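Local coordinates for protein NADH kinase POS5, mitochondrial (Saccharomyces cerevisiae, PDB 3AFO) that phosphorylates NADH and, with lower preference, NAD(+) using ATP, serving mitochondria as an anti-oxidant factor and a key source of cellular NADPH, at residues V119-D124 and L143-G148; A198-F203 and T236-T241. All coordinates share one frame; numbering follows the deposited sequence.

Interaction 1 (V119-D124 and L143-G148); sequences VTLGGD and LAFALG. With NAI (1,4-dihydronicotinamide adenine dinucleotide), chain C.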
ATOM      1  N   VAL A 119      14.143 -27.590 -22.325  1.00 22.54           N
ATOM      2  CA  VAL A 119      15.275 -27.067 -21.572  1.00 22.12           C
ATOM      3  C   VAL A 119      15.476 -25.602 -21.976  1.00 21.89           C
ATOM      4  O   VAL A 119      15.634 -25.300 -23.152  1.00 22.34           O
ATOM      5  CB  VAL A 119      16.580 -27.866 -21.838  1.00 22.51           C
ATOM      6  CG1 VAL A 119      17.772 -27.180 -21.175  1.00 22.96           C
ATOM      7  CG2 VAL A 119      16.461 -29.325 -21.325  1.00 22.35           C
ATOM      8  N   THR A 120      15.452 -24.703 -20.995  1.00 21.40           N
ATOM      9  CA  THR A 120      15.632 -23.273 -21.253  1.00 21.19           C
ATOM     10  C   THR A 120      16.983 -22.767 -20.718  1.00 21.00           C
ATOM     11  O   THR A 120      17.419 -23.140 -19.630  1.00 21.09           O
ATOM     12  CB  THR A 120      14.471 -22.428 -20.656  1.00 21.47           C
ATOM     13  OG1 THR A 120      14.428 -22.643 -19.251  1.00 21.64           O
ATOM     14  CG2 THR A 120      13.122 -22.847 -21.261  1.00 20.19           C
ATOM     15  N   LEU A 121      17.633 -21.926 -21.511  1.00 20.70           N
ATOM     16  CA  LEU A 121      18.919 -21.354 -21.156  1.00 21.30           C
ATOM     17  C   LEU A 121      18.814 -19.821 -21.201  1.00 21.31           C
ATOM     18  O   LEU A 121      18.862 -19.212 -22.265  1.00 21.26           O
ATOM     19  CB  LEU A 121      20.004 -21.869 -22.116  1.00 21.02           C
ATOM     20  CG  LEU A 121      20.169 -23.388 -22.228  1.00 20.89           C
ATOM     21  CD1 LEU A 121      21.049 -23.722 -23.403  1.00 22.66           C
ATOM     22  CD2 LEU A 121      20.729 -24.019 -20.957  1.00 19.98           C
ATOM     23  N   GLY A 122      18.632 -19.205 -20.038  1.00 21.65           N
ATOM     24  CA  GLY A 122      18.432 -17.762 -19.996  1.00 22.28           C
ATOM     25  C   GLY A 122      17.771 -17.294 -18.723  1.00 22.18           C
ATOM     26  O   GLY A 122      18.258 -17.570 -17.627  1.00 22.18           O
ATOM     27  N   GLY A 123      16.662 -16.579 -18.883  1.00 22.71           N
ATOM     28  CA  GLY A 123      15.932 -16.006 -17.746  1.00 22.68           C
ATOM     29  C   GLY A 123      14.450 -16.345 -17.766  1.00 23.15           C
ATOM     30  O   GLY A 123      14.033 -17.327 -18.386  1.00 22.09           O
ATOM     31  N   ASP A 124      13.654 -15.520 -17.083  1.00 23.04           N
ATOM     32  CA  ASP A 124      12.221 -15.750 -16.957  1.00 23.12           C
ATOM     33  C   ASP A 124      11.530 -15.692 -18.304  1.00 23.32           C
ATOM     34  O   ASP A 124      10.706 -16.553 -18.611  1.00 22.88           O
ATOM     35  CB  ASP A 124      11.602 -14.764 -15.964  1.00 23.30           C
ATOM     36  CG  ASP A 124      12.085 -14.992 -14.538  1.00 23.10           C
ATOM     37  OD1 ASP A 124      12.473 -16.135 -14.191  1.00 23.09           O
ATOM     38  OD2 ASP A 124      12.070 -14.024 -13.750  1.00 24.01           O
ATOM     39  N   LEU A 143      12.935 -27.839 -17.772  1.00 21.76           N
ATOM     40  CA  LEU A 143      14.207 -27.811 -17.058  1.00 21.59           C
ATOM     41  C   LEU A 143      14.866 -26.478 -17.352  1.00 21.40           C
ATOM     42  O   LEU A 143      15.240 -26.202 -18.491  1.00 20.32           O
ATOM     43  CB  LEU A 143      15.131 -28.963 -17.510  1.00 21.50           C
ATOM     44  CG  LEU A 143      16.508 -29.040 -16.824  1.00 21.90           C
ATOM     45  CD1 LEU A 143      16.388 -29.019 -15.309  1.00 21.60           C
ATOM     46  CD2 LEU A 143      17.349 -30.254 -17.294  1.00 20.76           C
ATOM     47  N   ALA A 144      14.999 -25.656 -16.311  1.00 21.14           N
ATOM     48  CA  ALA A 144      15.332 -24.259 -16.503  1.00 21.73           C
ATOM     49  C   ALA A 144      16.684 -23.907 -15.874  1.00 22.09           C
ATOM     50  O   ALA A 144      16.879 -24.058 -14.664  1.00 21.89           O
ATOM     51  CB  ALA A 144      14.210 -23.374 -15.943  1.00 21.68           C
ATOM     52  N   PHE A 145      17.614 -23.455 -16.712  1.00 23.13           N
ATOM     53  CA  PHE A 145      18.938 -23.032 -16.246  1.00 24.33           C
ATOM     54  C   PHE A 145      19.117 -21.532 -16.385  1.00 25.38           C
ATOM     55  O   PHE A 145      18.882 -20.970 -17.450  1.00 25.63           O
ATOM     56  CB  PHE A 145      20.051 -23.721 -17.043  1.00 24.21           C
ATOM     57  CG  PHE A 145      20.128 -25.207 -16.827  1.00 23.98           C
ATOM     58  CD1 PHE A 145      20.679 -25.726 -15.666  1.00 24.11           C
ATOM     59  CD2 PHE A 145      19.683 -26.086 -17.815  1.00 23.62           C
ATOM     60  CE1 PHE A 145      20.769 -27.110 -15.472  1.00 24.73           C
ATOM     61  CE2 PHE A 145      19.773 -27.459 -17.634  1.00 23.68           C
ATOM     62  CZ  PHE A 145      20.311 -27.974 -16.461  1.00 23.14           C
ATOM     63  N   ALA A 146      19.565 -20.899 -15.307  1.00 27.16           N
ATOM     64  CA  ALA A 146      19.763 -19.450 -15.265  1.00 28.47           C
ATOM     65  C   ALA A 146      21.113 -19.032 -15.839  1.00 29.74           C
ATOM     66  O   ALA A 146      22.172 -19.418 -15.323  1.00 30.58           O
ATOM     67  CB  ALA A 146      19.626 -18.955 -13.844  1.00 28.42           C
ATOM     68  N   LEU A 147      21.070 -18.250 -16.910  1.00 30.43           N
ATOM     69  CA  LEU A 147      22.270 -17.665 -17.485  1.00 31.97           C
ATOM     70  C   LEU A 147      22.071 -16.173 -17.633  1.00 32.31           C
ATOM     71  O   LEU A 147      20.953 -15.721 -17.859  1.00 33.06           O
ATOM     72  CB  LEU A 147      22.584 -18.283 -18.846  1.00 31.97           C
ATOM     73  CG  LEU A 147      23.203 -19.679 -18.729  1.00 32.93           C
ATOM     74  CD1 LEU A 147      22.514 -20.650 -19.651  1.00 33.22           C
ATOM     75  CD2 LEU A 147      24.719 -19.647 -18.944  1.00 31.81           C
ATOM     76  N   GLY A 148      23.159 -15.417 -17.524  1.00 32.98           N
ATOM     77  CA  GLY A 148      23.096 -13.959 -17.644  1.00 33.38           C
ATOM     78  C   GLY A 148      22.462 -13.355 -16.401  1.00 33.55           C
ATOM     79  O   GLY A 148      22.612 -13.879 -15.287  1.00 33.22           O
TER
HETATM   80  PA  NAI C1001      10.935  -8.492 -19.070  1.00 37.38           P
HETATM   81  O1A NAI C1001      12.395  -8.833 -19.031  1.00 38.23           O
HETATM   82  O2A NAI C1001      10.582  -7.061 -19.746  1.00 37.53           O
HETATM   83  O5B NAI C1001      10.312  -8.379 -17.639  1.00 36.35           O
HETATM   84  C5B NAI C1001      10.628  -9.352 -16.767  1.00 32.42           C
HETATM   85  C4B NAI C1001      11.131  -8.736 -15.512  1.00 28.63           C
HETATM   86  O4B NAI C1001      10.198  -9.333 -14.572  1.00 26.51           O
HETATM   87  C3B NAI C1001      12.459  -9.474 -15.384  1.00 27.23           C
HETATM   88  O3B NAI C1001      13.253  -8.849 -14.373  1.00 26.14           O
HETATM   89  C2B NAI C1001      11.978 -10.855 -14.937  1.00 25.98           C
HETATM   90  O2B NAI C1001      12.972 -11.550 -14.194  1.00 29.14           O
HETATM   91  C1B NAI C1001      10.831 -10.498 -13.993  1.00 24.59           C
HETATM   92  N9A NAI C1001       9.826 -11.597 -13.923  1.00 22.58           N
HETATM   93  C8A NAI C1001       9.131 -12.130 -14.934  1.00 22.08           C
HETATM   94  N7A NAI C1001       8.334 -13.100 -14.454  1.00 20.73           N
HETATM   95  C5A NAI C1001       8.508 -13.163 -13.133  1.00 20.58           C
HETATM   96  C6A NAI C1001       7.969 -13.942 -12.108  1.00 20.36           C
HETATM   97  N6A NAI C1001       7.038 -14.892 -12.335  1.00 17.25           N
HETATM   98  N1A NAI C1001       8.407 -13.727 -10.851  1.00 19.23           N
HETATM   99  C2A NAI C1001       9.318 -12.807 -10.572  1.00 19.36           C
HETATM  100  N3A NAI C1001       9.846 -12.050 -11.522  1.00 20.02           N
HETATM  101  C4A NAI C1001       9.466 -12.209 -12.803  1.00 21.24           C
HETATM  102  O3  NAI C1001      10.031  -9.576 -19.945  1.00 32.63           O
HETATM  103  PN  NAI C1001      10.056 -11.159 -19.672  1.00 31.78           P
HETATM  104  O1N NAI C1001      11.287 -11.529 -18.901  1.00 30.93           O
HETATM  105  O2N NAI C1001       9.695 -11.757 -20.974  1.00 30.09           O
HETATM  106  O5D NAI C1001       8.819 -11.444 -18.642  1.00 27.57           O
HETATM  107  C5D NAI C1001       7.502 -11.029 -18.965  1.00 23.07           C
HETATM  108  C4D NAI C1001       6.825 -10.483 -17.718  1.00 20.22           C
HETATM  109  O4D NAI C1001       7.294  -9.125 -17.553  1.00 19.40           O
HETATM  110  C3D NAI C1001       5.326 -10.288 -17.882  1.00 19.70           C
HETATM  111  O3D NAI C1001       4.622 -11.517 -17.655  1.00 19.57           O
HETATM  112  C2D NAI C1001       5.035  -9.252 -16.772  1.00 18.44           C
HETATM  113  O2D NAI C1001       4.587  -9.926 -15.586  1.00 17.36           O
HETATM  114  C1D NAI C1001       6.439  -8.628 -16.515  1.00 18.95           C
HETATM  115  N1N NAI C1001       6.305  -7.166 -16.624  1.00 19.37           N
HETATM  116  C2N NAI C1001       6.535  -6.420 -15.473  1.00 18.94           C
HETATM  117  C3N NAI C1001       6.407  -5.041 -15.480  1.00 18.50           C
HETATM  118  C7N NAI C1001       6.694  -4.270 -14.167  1.00 16.82           C
HETATM  119  O7N NAI C1001       6.641  -3.044 -14.101  1.00 18.02           O
HETATM  120  N7N NAI C1001       7.009  -5.026 -13.134  1.00 15.22           N
HETATM  121  C4N NAI C1001       6.044  -4.397 -16.670  1.00 19.61           C
HETATM  122  C5N NAI C1001       5.803  -5.137 -17.847  1.00 19.78           C
HETATM  123  C6N NAI C1001       5.922  -6.528 -17.837  1.00 19.20           C
HETATM  124  O   HOH W   1      15.847 -20.643 -18.093  1.00 20.10           O

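Interaction 2 (A198-F203 and T236-T241); sequences AMNDIF and TPTGST. With NAI (1,4-dihydronicotinamide adenine dinucleotide), chain C.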
ATOM      1  N   ALA A 198      -1.377 -18.344 -20.700  1.00 23.10           N
ATOM      2  CA  ALA A 198      -0.503 -17.543 -19.842  1.00 21.90           C
ATOM      3  C   ALA A 198       0.043 -18.335 -18.673  1.00 21.56           C
ATOM      4  O   ALA A 198      -0.705 -18.988 -17.945  1.00 21.20           O
ATOM      5  CB  ALA A 198      -1.234 -16.291 -19.335  1.00 21.89           C
ATOM      6  N   MET A 199       1.355 -18.241 -18.479  1.00 20.98           N
ATOM      7  CA  MET A 199       2.006 -18.820 -17.313  1.00 20.95           C
ATOM      8  C   MET A 199       2.114 -17.787 -16.177  1.00 20.03           C
ATOM      9  O   MET A 199       2.004 -18.137 -14.997  1.00 19.85           O
ATOM     10  CB  MET A 199       3.393 -19.310 -17.728  1.00 20.67           C
ATOM     11  CG  MET A 199       4.283 -19.753 -16.633  1.00 23.49           C
ATOM     12  SD  MET A 199       5.728 -20.562 -17.351  1.00 27.76           S
ATOM     13  CE  MET A 199       6.473 -21.126 -15.839  1.00 24.20           C
ATOM     14  N   ASN A 200       2.347 -16.535 -16.560  1.00 19.33           N
ATOM     15  CA  ASN A 200       2.488 -15.408 -15.640  1.00 18.58           C
ATOM     16  C   ASN A 200       1.190 -14.635 -15.516  1.00 18.23           C
ATOM     17  O   ASN A 200       0.558 -14.593 -14.446  1.00 17.80           O
ATOM     18  CB  ASN A 200       3.543 -14.436 -16.171  1.00 18.07           C
ATOM     19  CG  ASN A 200       4.842 -14.461 -15.402  1.00 18.07           C
ATOM     20  OD1 ASN A 200       5.701 -13.605 -15.642  1.00 20.61           O
ATOM     21  ND2 ASN A 200       5.009 -15.411 -14.488  1.00 14.83           N
ATOM     22  N   ASP A 201       0.816 -13.987 -16.611  1.00 17.96           N
ATOM     23  CA  ASP A 201      -0.266 -13.034 -16.559  1.00 18.24           C
ATOM     24  C   ASP A 201      -0.871 -12.648 -17.887  1.00 18.38           C
ATOM     25  O   ASP A 201      -0.303 -12.887 -18.960  1.00 18.46           O
ATOM     26  CB  ASP A 201       0.190 -11.765 -15.817  1.00 18.30           C
ATOM     27  CG  ASP A 201       1.559 -11.270 -16.265  1.00 19.16           C
ATOM     28  OD1 ASP A 201       1.918 -11.398 -17.466  1.00 18.10           O
ATOM     29  OD2 ASP A 201       2.276 -10.725 -15.396  1.00 18.26           O
ATOM     30  N   ILE A 202      -2.041 -12.029 -17.780  1.00 18.29           N
ATOM     31  CA  ILE A 202      -2.717 -11.379 -18.875  1.00 18.53           C
ATOM     32  C   ILE A 202      -2.965  -9.957 -18.404  1.00 18.88           C
ATOM     33  O   ILE A 202      -3.523  -9.749 -17.311  1.00 19.06           O
ATOM     34  CB  ILE A 202      -4.053 -12.079 -19.183  1.00 18.46           C
ATOM     35  CG1 ILE A 202      -3.771 -13.514 -19.655  1.00 18.25           C
ATOM     36  CG2 ILE A 202      -4.869 -11.272 -20.237  1.00 19.66           C
ATOM     37  CD1 ILE A 202      -4.765 -14.558 -19.150  1.00 20.35           C
ATOM     38  N   PHE A 203      -2.553  -8.974 -19.196  1.00 17.94           N
ATOM     39  CA  PHE A 203      -2.797  -7.584 -18.784  1.00 18.26           C
ATOM     40  C   PHE A 203      -3.196  -6.625 -19.878  1.00 17.80           C
ATOM     41  O   PHE A 203      -2.882  -6.829 -21.050  1.00 16.94           O
ATOM     42  CB  PHE A 203      -1.663  -7.005 -17.898  1.00 18.13           C
ATOM     43  CG  PHE A 203      -0.309  -6.943 -18.555  1.00 19.33           C
ATOM     44  CD1 PHE A 203       0.088  -5.816 -19.268  1.00 20.86           C
ATOM     45  CD2 PHE A 203       0.594  -7.977 -18.400  1.00 19.96           C
ATOM     46  CE1 PHE A 203       1.360  -5.753 -19.848  1.00 22.33           C
ATOM     47  CE2 PHE A 203       1.876  -7.911 -18.978  1.00 21.45           C
ATOM     48  CZ  PHE A 203       2.249  -6.805 -19.699  1.00 19.60           C
ATOM     49  N   THR A 236      -1.496 -15.635 -12.575  1.00 16.26           N
ATOM     50  CA  THR A 236      -1.414 -16.887 -11.847  1.00 16.25           C
ATOM     51  C   THR A 236      -0.628 -16.595 -10.573  1.00 16.15           C
ATOM     52  O   THR A 236       0.008 -15.544 -10.469  1.00 15.59           O
ATOM     53  CB  THR A 236      -0.600 -17.925 -12.634  1.00 16.20           C
ATOM     54  OG1 THR A 236       0.706 -17.391 -12.875  1.00 16.38           O
ATOM     55  CG2 THR A 236      -1.274 -18.261 -13.972  1.00 15.38           C
ATOM     56  N   PRO A 237      -0.633 -17.544  -9.618  1.00 16.19           N
ATOM     57  CA  PRO A 237       0.253 -17.468  -8.454  1.00 16.49           C
ATOM     58  C   PRO A 237       1.721 -17.341  -8.872  1.00 16.68           C
ATOM     59  O   PRO A 237       2.469 -16.573  -8.259  1.00 16.45           O
ATOM     60  CB  PRO A 237       0.000 -18.801  -7.753  1.00 16.35           C
ATOM     61  CG  PRO A 237      -1.489 -19.047  -8.060  1.00 16.46           C
ATOM     62  CD  PRO A 237      -1.561 -18.691  -9.523  1.00 16.07           C
ATOM     63  N   THR A 238       2.120 -18.064  -9.919  1.00 16.52           N
ATOM     64  CA  THR A 238       3.461 -17.881 -10.500  1.00 17.00           C
ATOM     65  C   THR A 238       3.694 -16.405 -10.877  1.00 16.65           C
ATOM     66  O   THR A 238       4.746 -15.833 -10.579  1.00 16.69           O
ATOM     67  CB  THR A 238       3.669 -18.812 -11.733  1.00 17.29           C
ATOM     68  OG1 THR A 238       3.707 -20.170 -11.276  1.00 18.05           O
ATOM     69  CG2 THR A 238       4.977 -18.491 -12.459  1.00 16.98           C
ATOM     70  N   GLY A 239       2.688 -15.781 -11.485  1.00 16.43           N
ATOM     71  CA  GLY A 239       2.785 -14.372 -11.887  1.00 16.58           C
ATOM     72  C   GLY A 239       2.616 -13.353 -10.769  1.00 16.55           C
ATOM     73  O   GLY A 239       2.763 -12.152 -11.009  1.00 16.75           O
ATOM     74  N   SER A 240       2.300 -13.817  -9.557  1.00 16.11           N
ATOM     75  CA  SER A 240       2.143 -12.905  -8.403  1.00 16.56           C
ATOM     76  C   SER A 240       3.448 -12.174  -8.064  1.00 16.14           C
ATOM     77  O   SER A 240       3.431 -11.068  -7.528  1.00 16.12           O
ATOM     78  CB  SER A 240       1.605 -13.638  -7.161  1.00 15.72           C
ATOM     79  OG  SER A 240       2.600 -14.463  -6.570  1.00 17.20           O
ATOM     80  N   THR A 241       4.574 -12.783  -8.401  1.00 15.93           N
ATOM     81  CA  THR A 241       5.864 -12.141  -8.173  1.00 16.12           C
ATOM     82  C   THR A 241       6.331 -11.313  -9.375  1.00 15.98           C
ATOM     83  O   THR A 241       7.425 -10.746  -9.357  1.00 16.11           O
ATOM     84  CB  THR A 241       6.933 -13.177  -7.751  1.00 16.26           C
ATOM     85  OG1 THR A 241       6.940 -14.272  -8.682  1.00 15.85           O
ATOM     86  CG2 THR A 241       6.618 -13.712  -6.360  1.00 16.51           C
TER
HETATM   87  PA  NAI C1001      10.935  -8.492 -19.070  1.00 37.38           P
HETATM   88  O1A NAI C1001      12.395  -8.833 -19.031  1.00 38.23           O
HETATM   89  O2A NAI C1001      10.582  -7.061 -19.746  1.00 37.53           O
HETATM   90  O5B NAI C1001      10.312  -8.379 -17.639  1.00 36.35           O
HETATM   91  C5B NAI C1001      10.628  -9.352 -16.767  1.00 32.42           C
HETATM   92  C4B NAI C1001      11.131  -8.736 -15.512  1.00 28.63           C
HETATM   93  O4B NAI C1001      10.198  -9.333 -14.572  1.00 26.51           O
HETATM   94  C3B NAI C1001      12.459  -9.474 -15.384  1.00 27.23           C
HETATM   95  O3B NAI C1001      13.253  -8.849 -14.373  1.00 26.14           O
HETATM   96  C2B NAI C1001      11.978 -10.855 -14.937  1.00 25.98           C
HETATM   97  O2B NAI C1001      12.972 -11.550 -14.194  1.00 29.14           O
HETATM   98  C1B NAI C1001      10.831 -10.498 -13.993  1.00 24.59           C
HETATM   99  N9A NAI C1001       9.826 -11.597 -13.923  1.00 22.58           N
HETATM  100  C8A NAI C1001       9.131 -12.130 -14.934  1.00 22.08           C
HETATM  101  N7A NAI C1001       8.334 -13.100 -14.454  1.00 20.73           N
HETATM  102  C5A NAI C1001       8.508 -13.163 -13.133  1.00 20.58           C
HETATM  103  C6A NAI C1001       7.969 -13.942 -12.108  1.00 20.36           C
HETATM  104  N6A NAI C1001       7.038 -14.892 -12.335  1.00 17.25           N
HETATM  105  N1A NAI C1001       8.407 -13.727 -10.851  1.00 19.23           N
HETATM  106  C2A NAI C1001       9.318 -12.807 -10.572  1.00 19.36           C
HETATM  107  N3A NAI C1001       9.846 -12.050 -11.522  1.00 20.02           N
HETATM  108  C4A NAI C1001       9.466 -12.209 -12.803  1.00 21.24           C
HETATM  109  O3  NAI C1001      10.031  -9.576 -19.945  1.00 32.63           O
HETATM  110  PN  NAI C1001      10.056 -11.159 -19.672  1.00 31.78           P
HETATM  111  O1N NAI C1001      11.287 -11.529 -18.901  1.00 30.93           O
HETATM  112  O2N NAI C1001       9.695 -11.757 -20.974  1.00 30.09           O
HETATM  113  O5D NAI C1001       8.819 -11.444 -18.642  1.00 27.57           O
HETATM  114  C5D NAI C1001       7.502 -11.029 -18.965  1.00 23.07           C
HETATM  115  C4D NAI C1001       6.825 -10.483 -17.718  1.00 20.22           C
HETATM  116  O4D NAI C1001       7.294  -9.125 -17.553  1.00 19.40           O
HETATM  117  C3D NAI C1001       5.326 -10.288 -17.882  1.00 19.70           C
HETATM  118  O3D NAI C1001       4.622 -11.517 -17.655  1.00 19.57           O
HETATM  119  C2D NAI C1001       5.035  -9.252 -16.772  1.00 18.44           C
HETATM  120  O2D NAI C1001       4.587  -9.926 -15.586  1.00 17.36           O
HETATM  121  C1D NAI C1001       6.439  -8.628 -16.515  1.00 18.95           C
HETATM  122  N1N NAI C1001       6.305  -7.166 -16.624  1.00 19.37           N
HETATM  123  C2N NAI C1001       6.535  -6.420 -15.473  1.00 18.94           C
HETATM  124  C3N NAI C1001       6.407  -5.041 -15.480  1.00 18.50           C
HETATM  125  C7N NAI C1001       6.694  -4.270 -14.167  1.00 16.82           C
HETATM  126  O7N NAI C1001       6.641  -3.044 -14.101  1.00 18.02           O
HETATM  127  N7N NAI C1001       7.009  -5.026 -13.134  1.00 15.22           N
HETATM  128  C4N NAI C1001       6.044  -4.397 -16.670  1.00 19.61           C
HETATM  129  C5N NAI C1001       5.803  -5.137 -17.847  1.00 19.78           C
HETATM  130  C6N NAI C1001       5.922  -6.528 -17.837  1.00 19.20           C
HETATM  131  O   HOH W   2       1.626 -10.421 -12.865  1.00 16.64           O

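Interaction 1 (V119-D124 and L143-G148)
Strand pairing of Val-119 to Gly-122 with Leu-143 to Ala-146 closes the beta-alpha-beta unit that carries the GGDGT motif of NAD kinases, which starts at Gly-122. The parallel strands are held by alternating backbone bonds: Thr-120 N gives to Leu-143 O (2.9 Å), and Thr-120 O takes Phe-145 N (2.9 Å). Gly-122 N then meets Phe-145 O at 3.1 Å, nearly straight at 172°, and Leu-147 N reaches Gly-122 O at 3.0 Å.

On one face of the sheet the side chains of this contact are apolar. Val-119 CG1 sits near the plane of the Phe-145 ring, at its CD2 edge, while CD2 of Leu-121 runs alongside that side chain. Past the strand end, Leu-147 folds back so that its CD1 lies 3.7 Å from Leu-121 CB; Met-59 and Phe-62 of helix 53-69 pack over this face. On the other face Thr-120 turns OG1 between its backbone N and carbonyl carbon (chi1 60°), against CA and CB of Ala-144. There it binds a water at 2.7 Å, which donates to Phe-145 O and bridges the strands.

At Gly-122 the backbone takes angles at which a CB would strike the preceding carbonyl, and the chain turns through Gly-123, the N-cap of helix 124-132. Asp-124 OD2 thereby comes to accept from NAI O2B at 2.7 Å, while the amides of Phe-152 and Leu-153 hold the two carboxylate oxygens. The C-terminal end of the strand thus delivers a firmly oriented carboxylate to the 2'-hydroxyl of the adenosine ribose, the group that bears the phosphate in NADPH.

Interaction 2 (A198-F203 and T236-T241)
Thr-236 and Met-199 meet through a short bond, OG1 of the threonine donating to Met-199 O at 2.6 Å, just before the Asn-Asp pair (Asn-200 and Asp-201) that forms the NE/D motif of NAD kinases. The hydroxyl lies between the backbone N and carbonyl carbon of its own residue (chi1 58°) and so faces two ways: besides donating, it accepts from Gly-239 N at 2.9 Å, an ST motif. Thr-236 N adds a second link to the facing turn, reaching Asn-200 O at 3.0 Å from a position tilted out of the carbonyl plane.

Next to this bond Gly-239 CA presses on the same Asn-200 O at 3.4 Å, with its hydrogen directed at the oxygen. A CB there would clash with that carbonyl, so the glycine permits the close approach. Thr-238 turns its methyl CG2 toward the Asn-200 side chain, while its hydroxyl is held by Arg-178.

The two segments together line the dinucleotide pocket. Thr-238 O accepts from NAI N6A at 3.0 Å and Thr-241 OG1 donates to NAI N1A at 2.7 Å, so the adenine is read at its amino group and ring nitrogen. Asp-201 turns its carboxylate to the other ribose, where OD2 receives a very short bond from NAI O2D, modelled at 2.5 Å.

Farther out, Asp-304 accepts from the amides of Met-199, Asn-200 and Asp-201 and fixes the turn, and Arg-267 of the second subunit bonds to Thr-241 O. Between the segments a water donates to both Asp-201 OD2 and Gly-239 O, 2.8 Å from the latter.

In the fold
Interaction 1 comes first along the chain, in the parallel sheet of the N-terminal domain; interaction 2 follows in the C-terminal domain, where strands 201-205 and 231-235 are neighbours in a six-stranded antiparallel sheet. Their centres are 18 Å apart and their nearest atoms about 6 Å, without touching. Helix 124-132 spans the gap: it leaves the 119-124 segment, and its Ile-127 and Leu-128 pack on Met-199. Phe-152, whose amide holds Asp-124, also touches Thr-241. Both contacts bind one NAI molecule, interaction 1 at the adenosine ribose and interaction 2 at the adenine and the nicotinamide ribose, placing the substrate in the cleft between the domains.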